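Local structure of rusticyanin (Thiobacillus ferrooxidans, 2CAK) at residues P51-H56 against Y133-Q138; P61-P66 against G149-K154; F86-K91 against I104-G109. The protein carries electrons in the periplasm from cytochrome c552 to the A-type oxidase, using one bound copper ion per molecule. One frame throughout, in Å; residues are numbered along the deposited sequence. Where two conformers were deposited one is given.

Contact 1. Residues P51-H56 against Y133-Q138. With CU1 (copper (I) ion), chain B.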
ATOM      1  N   PRO A  51      -5.643 -11.877   4.179  1.00 19.01           N
ATOM      2  CA  PRO A  51      -4.839 -10.641   4.218  1.00 16.59           C
ATOM      3  C   PRO A  51      -5.068  -9.848   2.926  1.00 15.64           C
ATOM      4  O   PRO A  51      -5.130 -10.427   1.849  1.00 20.52           O
ATOM      5  CB  PRO A  51      -3.435 -11.206   4.319  1.00 17.60           C
ATOM      6  CG  PRO A  51      -3.465 -12.457   3.506  1.00 20.09           C
ATOM      7  CD  PRO A  51      -4.850 -12.994   3.569  1.00 20.09           C
ATOM      8  N   SER A  52      -5.185  -8.544   3.009  1.00 12.82           N
ATOM      9  CA  SER A  52      -5.472  -7.696   1.875  1.00 11.91           C
ATOM     10  C   SER A  52      -5.050  -6.251   2.161  1.00 11.74           C
ATOM     11  O   SER A  52      -4.953  -5.885   3.324  1.00 12.60           O
ATOM     12  CB  SER A  52      -6.936  -7.718   1.530  1.00 14.26           C
ATOM     13  OG  SER A  52      -7.772  -7.116   2.456  1.00 16.18           O
ATOM     14  N   PHE A  53      -4.854  -5.488   1.100  1.00 11.10           N
ATOM     15  CA  PHE A  53      -4.745  -4.044   1.173  1.00 10.23           C
ATOM     16  C   PHE A  53      -6.023  -3.387   0.698  1.00 10.09           C
ATOM     17  O   PHE A  53      -6.629  -3.869  -0.260  1.00 13.50           O
ATOM     18  CB  PHE A  53      -3.631  -3.563   0.237  1.00 11.17           C
ATOM     19  CG  PHE A  53      -2.209  -3.972   0.574  1.00 10.73           C
ATOM     20  CD1 PHE A  53      -1.539  -3.386   1.636  1.00 11.63           C
ATOM     21  CD2 PHE A  53      -1.554  -4.950  -0.158  1.00 10.87           C
ATOM     22  CE1 PHE A  53      -0.239  -3.721   1.888  1.00 12.21           C
ATOM     23  CE2 PHE A  53      -0.236  -5.252   0.097  1.00 11.98           C
ATOM     24  CZ  PHE A  53       0.429  -4.671   1.137  1.00 11.41           C
ATOM     25  N   GLU A  54      -6.383  -2.280   1.325  1.00 10.25           N
ATOM     26  CA  GLU A  54      -7.506  -1.450   0.854  1.00 10.53           C
ATOM     27  C   GLU A  54      -6.945  -0.074   0.436  1.00 10.24           C
ATOM     28  O   GLU A  54      -6.204   0.566   1.173  1.00 12.20           O
ATOM     29  CB  GLU A  54      -8.560  -1.286   1.928  1.00 10.88           C
ATOM     30  CG  GLU A  54      -9.510  -2.483   2.065  1.00 12.46           C
ATOM     31  CD  GLU A  54      -8.835  -3.726   2.601  1.00 12.07           C
ATOM     32  OE1 GLU A  54      -8.313  -3.730   3.686  1.00 13.77           O
ATOM     33  OE2 GLU A  54      -8.869  -4.796   1.856  1.00 14.55           O
ATOM     34  N   VAL A  55      -7.357   0.331  -0.758  1.00 10.83           N
ATOM     35  CA  VAL A  55      -7.037   1.677  -1.262  1.00 11.07           C
ATOM     36  C   VAL A  55      -8.330   2.286  -1.784  1.00 12.28           C
ATOM     37  O   VAL A  55      -9.027   1.645  -2.600  1.00 12.59           O
ATOM     38  CB  VAL A  55      -6.012   1.614  -2.407  1.00 12.18           C
ATOM     39  CG1 VAL A  55      -5.714   3.021  -2.926  1.00 15.85           C
ATOM     40  CG2 VAL A  55      -4.768   0.861  -2.028  1.00 15.43           C
ATOM     41  N   HIS A  56      -8.720   3.463  -1.328  1.00 13.70           N
ATOM     42  CA  HIS A  56      -9.971   4.097  -1.721  1.00 14.27           C
ATOM     43  C   HIS A  56     -11.152   3.150  -1.511  1.00 14.60           C
ATOM     44  O   HIS A  56     -12.081   3.106  -2.308  1.00 16.84           O
ATOM     45  CB  HIS A  56      -9.930   4.596  -3.178  1.00 14.31           C
ATOM     46  CG  HIS A  56     -10.702   5.849  -3.378  1.00 13.67           C
ATOM     47  ND1 HIS A  56     -10.080   7.065  -3.629  1.00 13.73           N
ATOM     48  CD2 HIS A  56     -12.021   6.116  -3.377  1.00 16.65           C
ATOM     49  CE1 HIS A  56     -11.003   7.989  -3.743  1.00 16.12           C
ATOM     50  NE2 HIS A  56     -12.188   7.468  -3.606  1.00 17.84           N
ATOM     51  N   TYR A 133       4.182  -2.482 -12.127  1.00 12.37           N
ATOM     52  CA  TYR A 133       4.704  -2.767 -10.793  1.00 12.93           C
ATOM     53  C   TYR A 133       3.637  -3.518  -9.990  1.00 12.25           C
ATOM     54  O   TYR A 133       2.453  -3.576 -10.374  1.00 13.14           O
ATOM     55  CB  TYR A 133       5.123  -1.484 -10.073  1.00 13.30           C
ATOM     56  CG  TYR A 133       6.074  -0.571 -10.819  1.00 13.56           C
ATOM     57  CD1 TYR A 133       5.641   0.247 -11.858  1.00 14.48           C
ATOM     58  CD2 TYR A 133       7.422  -0.488 -10.478  1.00 15.32           C
ATOM     59  CE1 TYR A 133       6.523   1.068 -12.519  1.00 15.23           C
ATOM     60  CE2 TYR A 133       8.306   0.347 -11.132  1.00 16.36           C
ATOM     61  CZ  TYR A 133       7.851   1.143 -12.164  1.00 15.07           C
ATOM     62  OH  TYR A 133       8.755   1.958 -12.795  1.00 19.37           O
ATOM     63  N   TYR A 134       4.060  -4.063  -8.853  1.00 12.47           N
ATOM     64  CA  TYR A 134       3.164  -4.691  -7.915  1.00 12.44           C
ATOM     65  C   TYR A 134       3.471  -4.164  -6.505  1.00 11.25           C
ATOM     66  O   TYR A 134       4.638  -3.941  -6.205  1.00 13.25           O
ATOM     67  CB  TYR A 134       3.328  -6.220  -7.913  1.00 13.83           C
ATOM     68  CG  TYR A 134       2.856  -6.787  -9.242  1.00 17.41           C
ATOM     69  CD1 TYR A 134       1.545  -7.216  -9.438  1.00 19.58           C
ATOM     70  CD2 TYR A 134       3.723  -6.845 -10.343  1.00 19.75           C
ATOM     71  CE1 TYR A 134       1.152  -7.706 -10.665  1.00 23.18           C
ATOM     72  CE2 TYR A 134       3.299  -7.306 -11.560  1.00 24.44           C
ATOM     73  CZ  TYR A 134       2.019  -7.753 -11.722  1.00 25.08           C
ATOM     74  OH  TYR A 134       1.605  -8.212 -12.965  1.00 33.39           O
ATOM     75  N   TYR A 135       2.443  -3.991  -5.698  1.00 11.45           N
ATOM     76  CA  TYR A 135       2.623  -3.688  -4.279  1.00 10.55           C
ATOM     77  C   TYR A 135       2.294  -4.975  -3.502  1.00 10.77           C
ATOM     78  O   TYR A 135       1.301  -5.628  -3.794  1.00 12.87           O
ATOM     79  CB  TYR A 135       1.789  -2.490  -3.808  1.00 11.18           C
ATOM     80  CG  TYR A 135       0.290  -2.510  -4.026  1.00 10.90           C
ATOM     81  CD1 TYR A 135      -0.296  -2.136  -5.231  1.00 11.70           C
ATOM     82  CD2 TYR A 135      -0.564  -2.913  -3.020  1.00 12.32           C
ATOM     83  CE1 TYR A 135      -1.660  -2.166  -5.428  1.00 11.79           C
ATOM     84  CE2 TYR A 135      -1.933  -2.920  -3.198  1.00 13.50           C
ATOM     85  CZ  TYR A 135      -2.472  -2.552  -4.392  1.00 11.93           C
ATOM     86  OH  TYR A 135      -3.851  -2.594  -4.551  1.00 14.56           O
ATOM     87  N   VAL A 136       3.180  -5.317  -2.548  1.00 10.85           N
ATOM     88  CA  VAL A 136       3.143  -6.582  -1.851  1.00 11.14           C
ATOM     89  C   VAL A 136       3.418  -6.371  -0.382  1.00 10.25           C
ATOM     90  O   VAL A 136       4.105  -5.416  -0.002  1.00 12.32           O
ATOM     91  CB  VAL A 136       4.115  -7.632  -2.453  0.70 14.07           C
ATOM     92  CG1 VAL A 136       4.011  -7.737  -3.956  0.70 19.09           C
ATOM     93  CG2 VAL A 136       5.567  -7.359  -2.070  0.70 16.17           C
ATOM     94  N   CYS A 137       2.978  -7.281   0.453  1.00 10.06           N
ATOM     95  CA  CYS A 137       3.400  -7.424   1.825  1.00 10.29           C
ATOM     96  C   CYS A 137       4.479  -8.538   1.909  1.00 11.22           C
ATOM     97  O   CYS A 137       4.322  -9.570   1.233  1.00 12.79           O
ATOM     98  CB  CYS A 137       2.246  -7.786   2.737  1.00 11.08           C
ATOM     99  SG  CYS A 137       2.714  -8.051   4.482  1.00 11.51           S
ATOM    100  N   GLN A 138       5.508  -8.288   2.731  1.00 11.24           N
ATOM    101  CA  GLN A 138       6.595  -9.258   2.876  1.00 13.18           C
ATOM    102  C   GLN A 138       6.425 -10.254   4.015  1.00 13.24           C
ATOM    103  O   GLN A 138       7.293 -11.134   4.156  1.00 16.47           O
ATOM    104  CB  GLN A 138       7.954  -8.539   3.049  1.00 16.58           C
ATOM    105  CG  GLN A 138       8.404  -7.853   1.782  1.00 18.83           C
ATOM    106  CD  GLN A 138       9.879  -7.468   1.954  1.00 23.24           C
ATOM    107  OE1 GLN A 138      10.354  -6.455   2.468  1.00 28.60           O
ATOM    108  NE2 GLN A 138      10.620  -8.477   1.558  1.00 26.70           N
TER
HETATM  109 CU   CU1 B 156       0.862  -8.800   5.483  1.00 13.41          CU

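Contact 2. Residues P61-P66 against G149-K154. Unlike the reference sequence in segment 61-66: D64 (reference Glu). Unlike the reference sequence in segment 149-154: I152 (reference Val).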
ATOM      1  N   PRO A  61      -6.964  -3.064  -5.308  1.00 12.60           N
ATOM      2  CA  PRO A  61      -7.270  -2.518  -6.644  1.00 12.96           C
ATOM      3  C   PRO A  61      -6.019  -2.285  -7.477  1.00 13.10           C
ATOM      4  O   PRO A  61      -4.914  -2.104  -6.986  1.00 13.88           O
ATOM      5  CB  PRO A  61      -7.962  -1.197  -6.340  1.00 14.33           C
ATOM      6  CG  PRO A  61      -7.338  -0.764  -5.043  1.00 14.35           C
ATOM      7  CD  PRO A  61      -7.168  -2.030  -4.278  1.00 12.66           C
ATOM      8  N   THR A  62      -6.216  -2.321  -8.794  1.00 12.34           N
ATOM      9  CA  THR A  62      -5.196  -1.881  -9.716  1.00 12.28           C
ATOM     10  C   THR A  62      -5.106  -0.353  -9.685  1.00 11.63           C
ATOM     11  O   THR A  62      -6.161   0.294  -9.795  1.00 15.41           O
ATOM     12  CB  THR A  62      -5.497  -2.398 -11.127  1.00 14.03           C
ATOM     13  OG1 THR A  62      -5.450  -3.822 -11.091  1.00 17.26           O
ATOM     14  CG2 THR A  62      -4.452  -1.934 -12.143  1.00 17.86           C
ATOM     15  N   LEU A  63      -3.913   0.167  -9.525  1.00 11.53           N
ATOM     16  CA  LEU A  63      -3.721   1.636  -9.480  1.00 11.48           C
ATOM     17  C   LEU A  63      -3.198   2.082 -10.849  1.00 12.45           C
ATOM     18  O   LEU A  63      -2.188   1.527 -11.326  1.00 16.41           O
ATOM     19  CB  LEU A  63      -2.738   2.019  -8.373  1.00 12.40           C
ATOM     20  CG  LEU A  63      -2.998   1.394  -7.002  1.00 13.80           C
ATOM     21  CD1 LEU A  63      -1.996   1.977  -6.003  1.00 17.01           C
ATOM     22  CD2 LEU A  63      -4.401   1.649  -6.492  1.00 14.48           C
ATOM     23  N   ASP A  64      -3.811   3.069 -11.454  1.00 12.92           N
ATOM     24  CA  ASP A  64      -3.369   3.619 -12.736  1.00 13.78           C
ATOM     25  C   ASP A  64      -2.792   5.017 -12.440  1.00 13.48           C
ATOM     26  O   ASP A  64      -3.537   5.907 -12.001  1.00 15.85           O
ATOM     27  CB  ASP A  64      -4.522   3.659 -13.706  1.00 17.27           C
ATOM     28  CG  ASP A  64      -4.865   2.370 -14.401  1.00 26.72           C
ATOM     29  OD1 ASP A  64      -4.509   1.227 -14.030  1.00 34.33           O
ATOM     30  OD2 ASP A  64      -5.551   2.435 -15.457  1.00 42.95           O
ATOM     31  N   ILE A  65      -1.514   5.200 -12.700  1.00 13.95           N
ATOM     32  CA  ILE A  65      -0.749   6.405 -12.334  1.00 14.56           C
ATOM     33  C   ILE A  65      -0.215   7.061 -13.601  1.00 15.58           C
ATOM     34  O   ILE A  65       0.295   6.376 -14.496  1.00 17.84           O
ATOM     35  CB  ILE A  65       0.407   6.027 -11.345  1.00 17.06           C
ATOM     36  CG1 ILE A  65      -0.172   5.514  -9.987  1.00 24.32           C
ATOM     37  CG2 ILE A  65       1.363   7.181 -11.124  1.00 19.96           C
ATOM     38  CD1 ILE A  65       0.635   5.016  -8.883  1.00 29.76           C
ATOM     39  N   PRO A  66      -0.332   8.380 -13.717  1.00 18.64           N
ATOM     40  CA  PRO A  66       0.179   9.037 -14.927  1.00 22.30           C
ATOM     41  C   PRO A  66       1.684   9.069 -14.975  1.00 25.20           C
ATOM     42  O   PRO A  66       2.371   9.202 -13.972  1.00 21.28           O
ATOM     43  CB  PRO A  66      -0.428  10.442 -14.838  1.00 27.02           C
ATOM     44  CG  PRO A  66      -0.970  10.622 -13.494  1.00 24.98           C
ATOM     45  CD  PRO A  66      -1.011   9.280 -12.800  1.00 20.98           C
ATOM     46  N   GLY A 149      -1.350  -6.144  -5.080  1.00 12.35           N
ATOM     47  CA  GLY A 149      -2.060  -5.580  -6.174  1.00 12.63           C
ATOM     48  C   GLY A 149      -1.153  -5.046  -7.247  1.00 11.40           C
ATOM     49  O   GLY A 149       0.066  -5.033  -7.068  1.00 14.21           O
ATOM     50  N   LYS A 150      -1.723  -4.586  -8.351  1.00 12.59           N
ATOM     51  CA  LYS A 150      -0.945  -4.138  -9.516  1.00 12.16           C
ATOM     52  C   LYS A 150      -0.959  -2.623  -9.639  1.00 11.99           C
ATOM     53  O   LYS A 150      -1.958  -1.979  -9.288  1.00 12.97           O
ATOM     54  CB  LYS A 150      -1.581  -4.797 -10.749  1.00 14.65           C
ATOM     55  CG  LYS A 150      -0.816  -4.635 -12.034  1.00 17.31           C
ATOM     56  CD  LYS A 150      -1.400  -5.470 -13.156  1.00 23.63           C
ATOM     57  CE  LYS A 150      -2.733  -5.073 -13.668  1.00 30.59           C
ATOM     58  NZ  LYS A 150      -2.916  -5.991 -14.883  1.00 40.24           N
ATOM     59  N   ILE A 151       0.089  -2.056 -10.180  1.00 11.42           N
ATOM     60  CA  ILE A 151       0.223  -0.638 -10.511  1.00 11.12           C
ATOM     61  C   ILE A 151       0.661  -0.512 -11.961  1.00 12.14           C
ATOM     62  O   ILE A 151       1.644  -1.150 -12.379  1.00 15.48           O
ATOM     63  CB  ILE A 151       1.270   0.044  -9.610  1.00 12.43           C
ATOM     64  CG1 ILE A 151       0.970  -0.201  -8.146  1.00 13.64           C
ATOM     65  CG2 ILE A 151       1.361   1.507  -9.960  1.00 15.07           C
ATOM     66  CD1 ILE A 151       2.084   0.288  -7.250  1.00 16.81           C
ATOM     67  N   ILE A 152      -0.101   0.260 -12.720  1.00 13.02           N
ATOM     68  CA  ILE A 152       0.292   0.566 -14.122  1.00 13.59           C
ATOM     69  C   ILE A 152       0.653   2.045 -14.194  1.00 13.38           C
ATOM     70  O   ILE A 152      -0.148   2.898 -13.852  1.00 15.57           O
ATOM     71  CB  ILE A 152      -0.849   0.223 -15.075  1.00 16.85           C
ATOM     72  CG1 ILE A 152      -1.277  -1.241 -15.016  1.00 21.24           C
ATOM     73  CG2 ILE A 152      -0.501   0.645 -16.526  1.00 21.11           C
ATOM     74  CD1 ILE A 152      -2.447  -1.646 -15.820  1.00 33.52           C
ATOM     75  N   VAL A 153       1.908   2.316 -14.571  1.00 14.35           N
ATOM     76  CA  VAL A 153       2.380   3.695 -14.751  1.00 14.60           C
ATOM     77  C   VAL A 153       2.522   3.953 -16.246  1.00 14.48           C
ATOM     78  O   VAL A 153       3.227   3.250 -16.954  1.00 18.56           O
ATOM     79  CB  VAL A 153       3.705   3.921 -14.043  1.00 14.84           C
ATOM     80  CG1 VAL A 153       4.203   5.372 -14.330  1.00 17.70           C
ATOM     81  CG2 VAL A 153       3.628   3.583 -12.543  1.00 15.94           C
ATOM     82  N   LYS A 154       1.762   4.885 -16.753  1.00 19.78           N
ATOM     83  CA  LYS A 154       1.762   5.300 -18.144  1.00 26.99           C
ATOM     84  C   LYS A 154       3.045   6.037 -18.510  1.00 29.01           C
ATOM     85  O   LYS A 154       3.818   6.460 -17.591  1.00 32.34           O
ATOM     86  CB  LYS A 154       0.475   6.099 -18.371  0.50 32.42           C
ATOM     87  CG  LYS A 154      -0.742   5.206 -18.016  0.50 35.56           C
ATOM     88  CD  LYS A 154      -1.990   5.597 -18.786  0.50 37.73           C
ATOM     89  CE  LYS A 154      -3.181   4.687 -18.536  0.50 40.04           C
ATOM     90  NZ  LYS A 154      -2.881   3.241 -18.762  0.50 46.53           N
ATOM     91  OXT LYS A 154       3.190   6.220 -19.724  1.00 36.32           O
TER
HETATM   92  O   HOH W   1      -4.668  -5.240  -8.580  1.00 17.12           O

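Contact 3. Residues F86-K91 against I104-G109. Unlike the reference sequence in segment 86-91: Q90 (reference Lys).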
ATOM      1  N   PHE A  86       4.397  -2.613   3.049  1.00 10.04           N
ATOM      2  CA  PHE A  86       3.934  -2.160   1.741  1.00  9.61           C
ATOM      3  C   PHE A  86       5.182  -1.908   0.888  1.00 10.65           C
ATOM      4  O   PHE A  86       5.893  -0.927   1.104  1.00 11.59           O
ATOM      5  CB  PHE A  86       3.086  -0.894   1.873  1.00 11.66           C
ATOM      6  CG  PHE A  86       2.464  -0.397   0.583  1.00 11.02           C
ATOM      7  CD1 PHE A  86       1.125  -0.677   0.299  1.00 13.50           C
ATOM      8  CD2 PHE A  86       3.143   0.330  -0.352  1.00 12.70           C
ATOM      9  CE1 PHE A  86       0.549  -0.249  -0.869  1.00 14.40           C
ATOM     10  CE2 PHE A  86       2.533   0.725  -1.515  1.00 14.87           C
ATOM     11  CZ  PHE A  86       1.238   0.478  -1.810  1.00 14.56           C
ATOM     12  N   ASP A  87       5.452  -2.785  -0.054  1.00 10.14           N
ATOM     13  CA  ASP A  87       6.673  -2.729  -0.846  1.00 10.48           C
ATOM     14  C   ASP A  87       6.337  -2.827  -2.333  1.00 11.07           C
ATOM     15  O   ASP A  87       5.536  -3.689  -2.743  1.00 13.91           O
ATOM     16  CB  ASP A  87       7.614  -3.886  -0.459  1.00 11.82           C
ATOM     17  CG  ASP A  87       8.047  -3.710   0.984  1.00 11.85           C
ATOM     18  OD1 ASP A  87       8.732  -2.697   1.268  1.00 13.37           O
ATOM     19  OD2 ASP A  87       7.671  -4.506   1.829  1.00 14.78           O
ATOM     20  N   ILE A  88       6.989  -2.005  -3.151  1.00 11.13           N
ATOM     21  CA  ILE A  88       6.749  -1.995  -4.605  1.00 11.11           C
ATOM     22  C   ILE A  88       7.902  -2.697  -5.310  1.00 11.47           C
ATOM     23  O   ILE A  88       9.083  -2.392  -5.065  1.00 13.91           O
ATOM     24  CB  ILE A  88       6.557  -0.555  -5.095  1.00 12.19           C
ATOM     25  CG1 ILE A  88       5.410   0.156  -4.368  1.00 13.94           C
ATOM     26  CG2 ILE A  88       6.367  -0.523  -6.596  1.00 14.67           C
ATOM     27  CD1 ILE A  88       5.346   1.666  -4.587  1.00 18.40           C
ATOM     28  N   THR A  89       7.564  -3.641  -6.177  1.00 12.19           N
ATOM     29  CA  THR A  89       8.505  -4.438  -6.938  1.00 12.55           C
ATOM     30  C   THR A  89       8.085  -4.561  -8.391  1.00 12.30           C
ATOM     31  O   THR A  89       6.911  -4.309  -8.676  1.00 13.87           O
ATOM     32  CB  THR A  89       8.628  -5.820  -6.282  1.00 13.89           C
ATOM     33  OG1 THR A  89       9.557  -6.657  -6.974  1.00 16.00           O
ATOM     34  CG2 THR A  89       7.273  -6.534  -6.234  1.00 16.47           C
ATOM     35  N   GLN A  90       8.977  -4.935  -9.274  1.00 13.68           N
ATOM     36  CA  GLN A  90       8.601  -5.327 -10.637  1.00 15.53           C
ATOM     37  C   GLN A  90       8.475  -6.834 -10.813  1.00 15.57           C
ATOM     38  O   GLN A  90       8.066  -7.290 -11.885  1.00 19.09           O
ATOM     39  CB  GLN A  90       9.509  -4.644 -11.671  0.71 17.67           C
ATOM     40  CG  GLN A  90       9.116  -3.151 -11.646  0.71 19.48           C
ATOM     41  CD  GLN A  90       9.602  -2.389 -12.858  0.71 17.71           C
ATOM     42  OE1 GLN A  90      10.813  -2.180 -12.927  0.71 22.64           O
ATOM     43  NE2 GLN A  90       8.712  -1.990 -13.781  0.71 19.29           N
ATOM     44  N   LYS A  91       8.818  -7.638  -9.806  1.00 17.29           N
ATOM     45  CA  LYS A  91       8.584  -9.080  -9.832  1.00 19.79           C
ATOM     46  C   LYS A  91       7.093  -9.346  -9.767  1.00 20.72           C
ATOM     47  O   LYS A  91       6.327  -8.624  -9.153  1.00 24.34           O
ATOM     48  CB  LYS A  91       9.281  -9.823  -8.705  1.00 22.92           C
ATOM     49  CG  LYS A  91      10.797  -9.666  -8.594  1.00 29.54           C
ATOM     50  CD  LYS A  91      11.564 -10.001  -9.848  1.00 38.57           C
ATOM     51  CE  LYS A  91      13.047 -10.188  -9.521  1.00 44.46           C
ATOM     52  NZ  LYS A  91      13.838  -8.984  -9.948  1.00 58.82           N
ATOM     53  N   ILE A 104      13.549  -3.925  -4.461  1.00 17.87           N
ATOM     54  CA  ILE A 104      12.399  -3.150  -4.028  1.00 16.66           C
ATOM     55  C   ILE A 104      12.619  -1.695  -4.459  1.00 17.59           C
ATOM     56  O   ILE A 104      13.612  -1.085  -4.050  1.00 21.56           O
ATOM     57  CB  ILE A 104      12.164  -3.319  -2.518  1.00 15.84           C
ATOM     58  CG1 ILE A 104      11.827  -4.759  -2.135  1.00 20.07           C
ATOM     59  CG2 ILE A 104      11.055  -2.392  -2.050  1.00 17.63           C
ATOM     60  CD1 ILE A 104      11.812  -5.031  -0.662  1.00 26.37           C
ATOM     61  N   VAL A 105      11.743  -1.157  -5.282  1.00 15.38           N
ATOM     62  CA  VAL A 105      11.954   0.167  -5.881  1.00 17.09           C
ATOM     63  C   VAL A 105      11.614   1.281  -4.923  1.00 16.16           C
ATOM     64  O   VAL A 105      12.178   2.359  -4.964  1.00 19.23           O
ATOM     65  CB  VAL A 105      11.281   0.316  -7.243  1.00 21.47           C
ATOM     66  CG1 VAL A 105      11.680  -0.823  -8.205  1.00 28.80           C
ATOM     67  CG2 VAL A 105       9.779   0.323  -7.207  1.00 25.66           C
ATOM     68  N   ALA A 106      10.670   1.020  -4.008  1.00 14.62           N
ATOM     69  CA  ALA A 106      10.191   1.903  -2.990  1.00 13.72           C
ATOM     70  C   ALA A 106       9.320   1.120  -2.023  1.00 12.37           C
ATOM     71  O   ALA A 106       8.680   0.165  -2.431  1.00 15.52           O
ATOM     72  CB  ALA A 106       9.327   3.024  -3.598  1.00 17.01           C
ATOM     73  N   GLY A 107       9.315   1.533  -0.761  1.00 12.55           N
ATOM     74  CA  GLY A 107       8.411   0.848   0.166  1.00 13.58           C
ATOM     75  C   GLY A 107       8.930   0.948   1.604  1.00 12.11           C
ATOM     76  O   GLY A 107       9.854   1.665   1.939  1.00 14.76           O
ATOM     77  N   THR A 108       8.223   0.179   2.432  1.00 11.08           N
ATOM     78  CA  THR A 108       8.378   0.213   3.876  1.00 10.69           C
ATOM     79  C   THR A 108       9.004  -1.088   4.411  1.00 11.62           C
ATOM     80  O   THR A 108       8.985  -2.161   3.799  1.00 13.01           O
ATOM     81  CB  THR A 108       7.055   0.462   4.602  1.00 11.25           C
ATOM     82  OG1 THR A 108       6.284  -0.736   4.668  1.00 11.44           O
ATOM     83  CG2 THR A 108       6.196   1.537   3.946  1.00 13.20           C
ATOM     84  N   GLY A 109       9.526  -0.969   5.637  1.00 12.44           N
ATOM     85  CA  GLY A 109       9.762  -2.126   6.470  1.00 12.52           C
ATOM     86  C   GLY A 109       8.485  -2.660   7.061  1.00 11.27           C
ATOM     87  O   GLY A 109       7.370  -2.265   6.739  1.00 11.96           O
TER

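Contact 1. Residues P51-H56 against Y133-Q138
The rings of F53 and Y135 form an offset edge-to-face pair, Y135 presenting its edge to the face of F53, with ring centres 5.4 Å apart and planes at 62°. The closest touch is CD2 of F53 to CD2 of Y135, 3.6 Å. F53 CB also lies in the plane of the Y135 ring, at its edge by CE2, and the two side chains run alongside one another in opposing senses. At the rim of the F53 ring, close to its plane, sits the peptide between V136 and C137: F53 CZ is 3.8 Å from V136 C and 3.7 Å from C137 N. The same CZ reaches the CB of C137 at 3.9 Å, so one phenyl touches both the core tyrosine and the carbon next to the copper ligand. Y135 CG stands between the backbone N and the carbonyl carbon (chi1 56°). Its OH passes V55 CG2 at a loose 4.4 Å and is satisfied by a hydrogen bond to the carbonyl of P61, while its ring also meets that of F86. The axes of strands 53-55 and 133-136, which belong to different sheets, come no closer than 10.2 Å, and side chains join them here. C137 SG, anti to its backbone N, binds copper at 2.2 Å; H84, H142 and M147 complete the site, and the M147 side chain lies near F53. This is the hydrophobic interior of a cupredoxin beta sandwich, packed directly beneath the cysteine of its blue copper site.

Contact 2. Residues P61-P66 against G149-K154
I65, K150 and I152 give up the most surface where the strands 62-65 and 148-153 run side by side in parallel. I65 works through both backbone and side chain. Its N donates to I152 O at 2.9 Å, its O accepts from K154 N, and its CD1 touches I151 CG2 at 3.7 Å. With CG1 anti to the carbonyl carbon (chi1 -65°) and the chain extended beyond it, I65 crosses I151 obliquely on the face they share with L63 and V153. Y133 and Y135 of the neighbouring strand 131-136 extend this face, and V55 from the other sheet packs on L63. On the other face I152 lies beside D64, both pointing the same way: D64 OD1 rests 3.9 Å from I152 CB, and I152 CD1 reaches back to T62 CG2 at 4.2 Å. The backbone N of I152 donates to L63 O at 2.8 Å, nearly straight in line with the carbonyl. K150 gives its O to L63 N, and its side chain bends at chi3 (68°), setting CE 3.9 Å from T62 CG2. A water ties this end of the pair further, accepting from K150 N and bonded to T62 OG1. At the far end D64 OD2 and K154 NZ are 4.3 Å apart, too far for a salt bridge, though the charges would probably still attract weakly. Strand 29-31 continues the sheet beyond 62-65, and 131-136 beyond 148-153. Backbone bonds from every second residue, holding the chain's last strand parallel to a much earlier one, give the parallel pairing found within the Greek-key beta sandwich of cupredoxins.

Contact 3. Residues F86-K91 against I104-G109
I88 and F86 bond by their backbones to the segment 104-109, forming an irregular antiparallel edge of the cupredoxin sandwich, with strand 106-107 outermost in its sheet. I88 N donates to A106 O at 2.8 Å, whereas I88 O accepts from V105 N, a bulge-like irregularity in the pairing. The side chain of I88 sits over this irregularity. Its CB lies 3.5 Å from A106 O, the same oxygen that takes the backbone bond. From CB the chain divides. CG2, anti to the backbone N, meets V105 CG2 at 3.6 Å, and the two side chains cross at about a right angle. CG1, anti to the carbonyl carbon (chi1 -57°), passes A106 O, and its extension brings the tip, CD1, to 4.3 Å from A106 CB. W126 of strand 119-126 touches both I88 and A106, and Y133 of strand 131-136 touches I88 and V105, so W126 and Y133 both pack against this side chain. D87 faces G107 in a non-hydrogen-bonded pair. G107 adopts a backbone conformation (phi 154°, psi -171°) accessible mainly to glycine, and its CA sits close against F86 O, at 3.2 Å. D87 CB lies 4.1 Å from I104 CG2, while OD2 has a hydrogen bond with S85 OG, close to the copper ligand H84. T108 closes the ladder at the other end: its N donates to F86 O, from a direction tilted out of the carbonyl plane, and its OG1 accepts from F86 N at 3.1 Å. That hydroxyl in turn donates to G109 O at 2.8 Å, lying in the carbonyl plane on a lone pair.

How the contacts relate
From the N terminus, the chain first reaches 51-56, then 61-66, whose partners come late in the chain. Contact 1 closes a loop back from 133-138, and contact 2 one from 149-154; because the starts and ends alternate, these two loops cross. Contact 3 closes a short loop, 86-91 to 104-109, nested inside both. Contact 1 spans the two sheets of the sandwich, whereas contacts 2 and 3 lie within a single sheet on either side of strand 131-136. That strand bonds to 87-89 through Y134 and V136 and to 148-153 through Y133, so it connects all three.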